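Local coordinates for Blr6230 protein (Bradyrhizobium diazoefficiens USDA 110, PDB 5NGG) that probably hydrolyses beta-lactam antibiotics, as a zinc-dependent metallo-beta-lactamase of subclass B3, at residues E244-Q249 with N261-P266; D105-F110 with P129-G134. All blocks are in the same frame, centred on the assembly; numbering follows the deposited sequence. Where two conformers were deposited one is given.

Contact 1. Residues E244-Q249 with N261-P266; sequences EVYGMQ and NPFIKP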
# COMPACT_ATOMS: atom_id res chain seq x y z
N GLU A 244 -6.49 6.84 5.10
CA GLU A 244 -7.46 7.67 4.40
C GLU A 244 -8.18 6.95 3.26
O GLU A 244 -9.34 7.27 2.97
CB GLU A 244 -6.77 8.94 3.90
CG GLU A 244 -6.32 9.84 5.03
CD GLU A 244 -4.88 9.62 5.50
OE1 GLU A 244 -4.26 8.54 5.31
OE2 GLU A 244 -4.35 10.57 6.11
N VAL A 245 -7.53 5.93 2.68
CA VAL A 245 -8.13 5.13 1.58
C VAL A 245 -9.47 4.53 2.01
O VAL A 245 -10.37 4.37 1.20
CB VAL A 245 -7.16 4.01 1.12
CG1 VAL A 245 -7.82 2.94 0.26
CG2 VAL A 245 -5.94 4.59 0.40
N TYR A 246 -9.59 4.15 3.29
CA TYR A 246 -10.72 3.39 3.77
C TYR A 246 -11.28 3.91 5.09
O TYR A 246 -12.03 3.21 5.74
CB TYR A 246 -10.38 1.89 3.83
CG TYR A 246 -9.24 1.52 4.73
CD1 TYR A 246 -7.92 1.70 4.32
CD2 TYR A 246 -9.46 0.98 5.99
CE1 TYR A 246 -6.86 1.36 5.14
CE2 TYR A 246 -8.39 0.61 6.81
CZ TYR A 246 -7.09 0.81 6.40
OH TYR A 246 -6.05 0.44 7.22
N GLY A 247 -10.96 5.14 5.47
CA GLY A 247 -11.52 5.72 6.67
C GLY A 247 -11.23 4.87 7.90
O GLY A 247 -12.12 4.59 8.69
N MET A 248 -9.96 4.50 8.06
CA MET A 248 -9.57 3.55 9.10
C MET A 248 -9.96 3.99 10.51
O MET A 248 -10.52 3.19 11.27
CB MET A 248 -8.05 3.32 9.04
CG MET A 248 -7.52 2.29 10.04
SD MET A 248 -7.12 2.95 11.67
CE MET A 248 -5.66 3.91 11.29
N GLN A 249 -9.68 5.24 10.86
CA GLN A 249 -9.80 5.66 12.25
C GLN A 249 -11.28 5.63 12.66
O GLN A 249 -11.63 5.25 13.79
CB GLN A 249 -9.15 7.05 12.42
CG GLN A 249 -7.64 7.10 12.19
CD GLN A 249 -7.16 7.38 10.74
OE1 GLN A 249 -7.83 7.02 9.72
NE2 GLN A 249 -5.94 7.98 10.64
N ASN A 261 -18.19 -6.24 12.22
CA ASN A 261 -16.88 -5.68 11.96
C ASN A 261 -17.06 -4.51 10.98
O ASN A 261 -17.51 -4.71 9.85
CB ASN A 261 -15.95 -6.72 11.40
CG ASN A 261 -14.52 -6.19 11.28
OD1 ASN A 261 -14.32 -5.15 10.71
ND2 ASN A 261 -13.55 -6.89 11.82
N PRO A 262 -16.69 -3.28 11.40
CA PRO A 262 -16.97 -2.10 10.56
C PRO A 262 -16.10 -2.00 9.31
O PRO A 262 -16.35 -1.14 8.44
CB PRO A 262 -16.72 -0.93 11.52
CG PRO A 262 -15.71 -1.46 12.48
CD PRO A 262 -16.07 -2.90 12.68
N PHE A 263 -15.06 -2.84 9.22
CA PHE A 263 -14.22 -2.86 8.02
C PHE A 263 -14.85 -3.59 6.85
O PHE A 263 -14.39 -3.49 5.71
CB PHE A 263 -12.81 -3.39 8.35
CG PHE A 263 -12.05 -2.47 9.29
CD1 PHE A 263 -11.31 -1.42 8.77
CD2 PHE A 263 -12.10 -2.63 10.66
CE1 PHE A 263 -10.68 -0.53 9.60
CE2 PHE A 263 -11.43 -1.74 11.51
CZ PHE A 263 -10.73 -0.68 10.98
N ILE A 264 -15.96 -4.31 7.11
CA ILE A 264 -16.72 -4.95 6.04
C ILE A 264 -17.69 -3.93 5.44
O ILE A 264 -18.69 -3.56 6.08
CB ILE A 264 -17.49 -6.18 6.57
CG1 ILE A 264 -16.54 -7.24 7.15
CG2 ILE A 264 -18.38 -6.76 5.47
CD1 ILE A 264 -17.21 -8.36 7.93
N LYS A 265 -17.40 -3.49 4.22
CA LYS A 265 -18.19 -2.49 3.49
C LYS A 265 -18.03 -2.82 2.00
O LYS A 265 -17.16 -2.27 1.33
CB LYS A 265 -17.77 -1.07 3.87
CG LYS A 265 -18.66 0.07 3.42
CD LYS A 265 -18.17 1.36 4.09
CE LYS A 265 -18.91 2.59 3.61
N PRO A 266 -18.83 -3.77 1.47
CA PRO A 266 -18.56 -4.29 0.12
C PRO A 266 -18.72 -3.35 -1.07
O PRO A 266 -18.20 -3.64 -2.15
CB PRO A 266 -19.49 -5.52 0.01
CG PRO A 266 -19.77 -5.90 1.43
CD PRO A 266 -19.82 -4.60 2.18

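Contact 2. Residues D105-F110 with P129-G134; sequences DHTGGF and PLLEGG. With ZN (zinc ion), chain C.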
# COMPACT_ATOMS: atom_id res chain seq x y z
N ASP A 105 7.49 6.15 1.22
CA ASP A 105 6.59 6.11 2.36
C ASP A 105 6.02 4.73 2.63
O ASP A 105 5.39 4.52 3.68
CB ASP A 105 5.48 7.18 2.24
CG ASP A 105 4.66 7.15 0.96
OD1 ASP A 105 5.24 6.92 -0.14
OD2 ASP A 105 3.43 7.40 1.10
N HIS A 106 6.28 3.77 1.73
CA HIS A 106 5.87 2.38 1.92
C HIS A 106 7.04 1.39 1.92
O HIS A 106 6.88 0.25 2.34
CB HIS A 106 4.85 1.98 0.85
CG HIS A 106 3.74 2.98 0.74
ND1 HIS A 106 2.82 3.16 1.76
CD2 HIS A 106 3.50 3.95 -0.16
CE1 HIS A 106 2.05 4.19 1.46
NE2 HIS A 106 2.43 4.68 0.29
N THR A 107 8.21 1.82 1.46
CA THR A 107 9.37 0.93 1.30
C THR A 107 10.52 1.24 2.23
O THR A 107 11.56 0.57 2.18
CB THR A 107 9.93 1.06 -0.12
OG1 THR A 107 10.37 2.41 -0.26
CG2 THR A 107 8.92 0.74 -1.20
N GLY A 108 10.36 2.26 3.07
CA GLY A 108 11.46 2.81 3.84
C GLY A 108 12.12 1.85 4.80
O GLY A 108 13.28 2.07 5.16
N GLY A 109 11.40 0.82 5.23
CA GLY A 109 11.94 -0.18 6.14
C GLY A 109 12.29 -1.52 5.53
O GLY A 109 12.70 -2.43 6.27
N PHE A 110 12.12 -1.66 4.20
CA PHE A 110 12.33 -2.98 3.60
C PHE A 110 13.76 -3.51 3.75
O PHE A 110 13.95 -4.67 4.13
CB PHE A 110 11.97 -2.98 2.11
CG PHE A 110 10.48 -2.95 1.81
CD1 PHE A 110 9.49 -3.17 2.75
CD2 PHE A 110 10.07 -2.74 0.50
CE1 PHE A 110 8.15 -3.16 2.39
CE2 PHE A 110 8.74 -2.75 0.15
CZ PHE A 110 7.78 -2.97 1.09
N PRO A 129 12.64 -2.30 -10.67
CA PRO A 129 13.77 -1.37 -10.82
C PRO A 129 13.77 -0.24 -9.79
O PRO A 129 14.83 0.23 -9.38
CB PRO A 129 13.61 -0.80 -12.24
CG PRO A 129 12.73 -1.76 -12.95
CD PRO A 129 11.86 -2.43 -11.93
N LEU A 130 12.57 0.18 -9.38
CA LEU A 130 12.41 1.24 -8.37
C LEU A 130 12.90 0.76 -7.01
O LEU A 130 13.64 1.45 -6.30
CB LEU A 130 10.95 1.68 -8.26
CG LEU A 130 10.36 2.62 -9.30
CD1 LEU A 130 10.44 2.08 -10.72
CD2 LEU A 130 8.91 2.91 -8.93
N LEU A 131 12.47 -0.44 -6.61
CA LEU A 131 12.89 -1.03 -5.34
C LEU A 131 14.40 -1.25 -5.31
O LEU A 131 15.05 -0.97 -4.29
CB LEU A 131 12.15 -2.35 -5.11
CG LEU A 131 10.66 -2.16 -4.83
CD1 LEU A 131 9.90 -3.46 -5.04
CD2 LEU A 131 10.45 -1.67 -3.42
N GLU A 132 14.93 -1.79 -6.40
CA GLU A 132 16.33 -2.15 -6.46
C GLU A 132 17.23 -0.95 -6.61
O GLU A 132 18.42 -1.03 -6.30
CB GLU A 132 16.56 -3.23 -7.52
CG GLU A 132 15.82 -4.51 -7.16
CD GLU A 132 16.33 -5.79 -7.78
OE1 GLU A 132 17.11 -5.74 -8.75
OE2 GLU A 132 15.87 -6.85 -7.30
N GLY A 133 16.70 0.18 -7.08
CA GLY A 133 17.46 1.41 -7.20
C GLY A 133 17.26 2.39 -6.06
O GLY A 133 18.09 3.26 -5.85
N GLY A 134 16.14 2.29 -5.34
CA GLY A 134 15.85 3.21 -4.24
C GLY A 134 15.55 4.64 -4.67
O GLY A 134 15.95 5.58 -3.98
ZN ZN C . 1.95 6.62 -0.21
O HOH W 1 3.08 7.18 -1.84

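Contact 1. Residues E244-Q249 with N261-P266
Tyr246 and Phe263 meet ring edge to ring edge, with no face-to-face overlap. The closest pair is Tyr246 CE2 and Phe263 CE1, 3.8 Å apart, and CE1 lies near the plane of the tyrosine ring. Tyr246 CD2 also nears the phenylalanine edge, at 4.1 Å from Phe263 CD1. Tyr246 holds CG between its own backbone N and carbonyl carbon (chi1 60°), which brings one side of the ring, CD2 and CE2, to Phe263. The phenol oxygen is used outside the pair: Tyr246 OH is hydrogen-bonded to Tyr58 OH.

Met248 touches the same phenylalanine ring at two points. Its carbonyl O is 3.9 Å from Phe263 CZ, and its CG is 4.3 Å from Phe263 CE1. Further out, the methionine chain leads away from Phe263 and packs among Phe38, Phe41 and Tyr49.

Phe263 is set in place by its own turn. Its backbone N donates to Asn261 OD1 at 2.8 Å, with an N-H...O angle of 153°, in the carbonyl plane of the amide. Asn261 ND2 bonds to Leu43 O on strand 41-44, so the amide joins turn and sheet. Phe263 is thus carried by an Asx turn at Asn261 within a type I beta turn from Asn261 to Ile264, which joins the loop before helix 268-291 to strand 41-44 and the start of helix 248-253.

Contact 2. Residues D105-F110 with P129-G134
Leu131 reaches Thr107 and Phe110 through one methyl group. Its CB lies 5.9 Å from Thr107 CG2, too far to pack. Leu131 CG comes nearer, at 5.0 Å from the same Thr107 CG2. Leu131 CD2 makes the contact, at 3.6 Å from Thr107 CG2 and 4.1 Å from Phe110 CD2. It meets the phenylalanine at the ring edge, near the ring plane. The other methyl, Leu131 CD1, stays 5.8 Å from Thr107 CG2.

Thr107 presents its methyl because OG1 sits between the backbone N and carbonyl carbon (chi1 62°), leaving CG2 beside the N. OG1 makes a weak hydrogen bond to His103 O. One face of the Phe110 ring lies against Thr107 CA.

Just before Thr107, Asp105 OD2 and His106 NE2 bind the same zinc ion, each at 2.1 Å. With His101 and His103 they complete the superfamily's HxHxDH motif. His242 and a water also bind the ion. That water donates to Asp105 OD1 at 2.8 Å, so both carboxylate oxygens serve the site.

The contact joins the metal-binding helix 104-107 and the start of helix 110-117 to helix 128-133. Strand 120-124, between these last two helices in the chain, touches Phe110 through Leu121 and Leu131 through Ala123.

Both contacts are buried and mainly apolar, but they differ in kind. Contact 1 is built on two aromatic edges, a methionine CG and a backbone carbonyl. Contact 2 rests on methyl groups and one ring edge. Contact 1 joins the start of helix 248-253 to the loop before helix 268-291. Contact 2 joins helices 104-107, 110-117 and 128-133, with strand 120-124 touching Phe110 and Leu131. The two share no helix or strand. Their centres are 27 Å apart. Only contact 2 holds zinc ligands, Asp105 and His106. Contact 1 stands back: the Tyr246 side chain is about 12 Å from a bound zinc ion and about 7 Å from the side chain of the third protein ligand, His242.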